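Long-range contact in anopheles gambiae adenosine kinase (Anopheles gambiae, PDB 3LOO), which probably phosphorylates adenosine to AMP, with ATP as phosphate donor: residues Gly104-Asp109 and Val126-Ser131. Sequence-based numbering, arbitrary orientation.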
loop_
_atom_site.group_PDB
_atom_site.type_symbol
_atom_site.label_atom_id
_atom_site.label_comp_id
_atom_site.label_asym_id
_atom_site.label_seq_id
_atom_site.Cartn_x
_atom_site.Cartn_y
_atom_site.Cartn_z
ATOM N N GLY A 104 -10.540 -6.387 3.339
ATOM C CA GLY A 104 -9.468 -7.350 3.618
ATOM C C GLY A 104 -9.976 -8.252 4.731
ATOM O O GLY A 104 -11.092 -8.037 5.241
ATOM N N CYS A 105 -9.178 -9.257 5.095
ATOM C CA CYS A 105 -9.588 -10.262 6.087
ATOM C C CYS A 105 -8.783 -10.239 7.383
ATOM O O CYS A 105 -7.526 -10.206 7.376
ATOM C CB CYS A 105 -9.560 -11.668 5.460
ATOM S SG CYS A 105 -10.382 -12.973 6.488
ATOM N N VAL A 106 -9.515 -10.271 8.501
ATOM C CA VAL A 106 -8.931 -10.215 9.840
ATOM C C VAL A 106 -9.423 -11.440 10.602
ATOM O O VAL A 106 -10.305 -12.172 10.114
ATOM C CB VAL A 106 -9.316 -8.934 10.649
ATOM C CG1 VAL A 106 -8.727 -7.634 10.026
ATOM C CG2 VAL A 106 -10.845 -8.825 10.847
ATOM N N GLY A 107 -8.882 -11.635 11.802
ATOM C CA GLY A 107 -9.331 -12.721 12.672
ATOM C C GLY A 107 -10.470 -12.204 13.535
ATOM O O GLY A 107 -10.906 -11.045 13.394
ATOM N N GLN A 108 -10.940 -13.047 14.455
ATOM C CA GLN A 108 -11.921 -12.595 15.431
ATOM C C GLN A 108 -11.259 -12.524 16.775
ATOM O O GLN A 108 -11.411 -13.438 17.585
ATOM C CB GLN A 108 -13.110 -13.542 15.465
ATOM C CG GLN A 108 -14.108 -13.170 14.421
ATOM C CD GLN A 108 -15.020 -14.298 14.102
ATOM O OE1 GLN A 108 -14.751 -15.429 14.463
ATOM N NE2 GLN A 108 -16.119 -14.002 13.445
ATOM N N ASP A 109 -10.514 -11.455 17.015
ATOM C CA ASP A 109 -9.564 -11.466 18.111
ATOM C C ASP A 109 -9.285 -10.068 18.560
ATOM O O ASP A 109 -9.868 -9.142 18.010
ATOM C CB ASP A 109 -8.270 -12.213 17.730
ATOM C CG ASP A 109 -7.609 -11.679 16.468
ATOM O OD1 ASP A 109 -7.967 -10.584 16.007
ATOM O OD2 ASP A 109 -6.703 -12.351 15.943
ATOM N N VAL A 126 -14.598 0.330 7.178
ATOM C CA VAL A 126 -13.922 -0.963 7.080
ATOM C C VAL A 126 -14.940 -2.068 6.862
ATOM O O VAL A 126 -15.915 -2.174 7.590
ATOM C CB VAL A 126 -13.030 -1.327 8.302
ATOM C CG1 VAL A 126 -12.153 -0.154 8.672
ATOM C CG2 VAL A 126 -13.866 -1.741 9.438
ATOM N N GLN A 127 -14.692 -2.864 5.845
ATOM C CA GLN A 127 -15.592 -3.961 5.505
ATOM C C GLN A 127 -14.798 -5.256 5.532
ATOM O O GLN A 127 -14.525 -5.875 4.504
ATOM C CB GLN A 127 -16.251 -3.663 4.171
ATOM C CG GLN A 127 -17.181 -2.443 4.252
ATOM C CD GLN A 127 -18.467 -2.715 5.031
ATOM O OE1 GLN A 127 -18.954 -1.849 5.774
ATOM N NE2 GLN A 127 -19.041 -3.903 4.844
ATOM N N TYR A 128 -14.355 -5.599 6.745
ATOM C CA TYR A 128 -13.502 -6.779 6.963
ATOM C C TYR A 128 -14.292 -8.075 6.782
ATOM O O TYR A 128 -15.375 -8.225 7.345
ATOM C CB TYR A 128 -12.919 -6.811 8.383
ATOM C CG TYR A 128 -11.889 -5.759 8.775
ATOM C CD1 TYR A 128 -11.023 -5.144 7.845
ATOM C CD2 TYR A 128 -11.776 -5.389 10.110
ATOM C CE1 TYR A 128 -10.072 -4.175 8.283
ATOM C CE2 TYR A 128 -10.821 -4.460 10.544
ATOM C CZ TYR A 128 -9.979 -3.854 9.633
ATOM O OH TYR A 128 -9.069 -2.903 10.132
ATOM N N GLN A 129 -13.737 -9.004 6.015
ATOM C CA GLN A 129 -14.102 -10.409 6.119
ATOM C C GLN A 129 -13.496 -10.948 7.439
ATOM O O GLN A 129 -12.489 -10.441 7.929
ATOM C CB GLN A 129 -13.561 -11.180 4.898
ATOM C CG GLN A 129 -13.963 -12.652 4.796
ATOM C CD GLN A 129 -13.544 -13.276 3.473
ATOM O OE1 GLN A 129 -12.747 -12.719 2.734
ATOM N NE2 GLN A 129 -14.077 -14.447 3.178
ATOM N N ARG A 130 -14.138 -11.952 8.023
ATOM C CA ARG A 130 -13.741 -12.482 9.328
ATOM C C ARG A 130 -13.346 -13.922 9.155
ATOM O O ARG A 130 -14.093 -14.704 8.585
ATOM C CB ARG A 130 -14.888 -12.416 10.352
ATOM C CG ARG A 130 -15.291 -11.041 10.752
ATOM C CD ARG A 130 -14.170 -10.475 11.492
ATOM N NE ARG A 130 -14.411 -9.095 11.838
ATOM C CZ ARG A 130 -13.862 -8.493 12.889
ATOM N NH1 ARG A 130 -13.065 -9.181 13.743
ATOM N NH2 ARG A 130 -14.149 -7.212 13.090
ATOM N N SER A 131 -12.162 -14.265 9.634
ATOM C CA SER A 131 -11.744 -15.665 9.716
ATOM C C SER A 131 -11.926 -16.162 11.157
ATOM O O SER A 131 -11.389 -15.571 12.112
ATOM C CB SER A 131 -10.282 -15.794 9.310
ATOM O OG SER A 131 -9.891 -17.154 9.290
HETATM O O HOH W 1 -9.544 -15.403 14.737
HETATM O O HOH W 2 -12.514 -8.740 16.853
#
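Val106 is the centre of this parallel strand pairing, gripped at both backbone polar atoms and wedged between two side chains of the partner strand. Its N donates to Gln129 O at 3.0 Å, almost straight at the hydrogen (171°), and its O accepts from Ser131 N at 2.8 Å; Gln129 N reaches back to Gly104 O over a more bent path. This alternation, with Val106 bonding to the residues before and after Arg130, defines the parallel register.

The tight part lies at buried Val106 and Tyr128. With CG1 anti to its carbonyl carbon (chi1 -66°), Val106 sets that methyl over the centre of the Tyr128 ring, a CH-pi contact 3.7 Å from the centroid and 7° off the normal; Val126 CB lies over the opposite ring face. Arg130 forms the exposed flank of the same sheet face, its guanidinium resting on the other methyl, CG2, with CZ 3.7 Å away and the methyl offset toward the rim. Arg130 bends at chi2, which turns its end back toward the 104-109 segment, where NH1 makes a weak bond to Gly107 O. On the other face of the sheet Cys105 SG, anti to its backbone N, lies against the Gln129 and Ser131 backbone, with Gln129 CG and Ser131 CB each 4.0 Å away, while Ser131 OG bonds to Asp159.

Packing thins toward exposed Gln108, whose side chain crosses that of Arg130 at a slant, NE2 3.7 Å from Arg130 CB. Water takes over here: one molecule bridges Gln108 N and Ser131 O, another links Asp109 O to Arg130 NH1.

Strands 100-107 and 125-131 are joined through helix 110-122 as a beta-alpha-beta unit, with 125-131 at the edge of the large mixed sheet. That helix, N-capped by Asp109, covers the Val106 face through Ala112 and Leu115, and Gln84 of helix 82-94 binds Tyr128 OH.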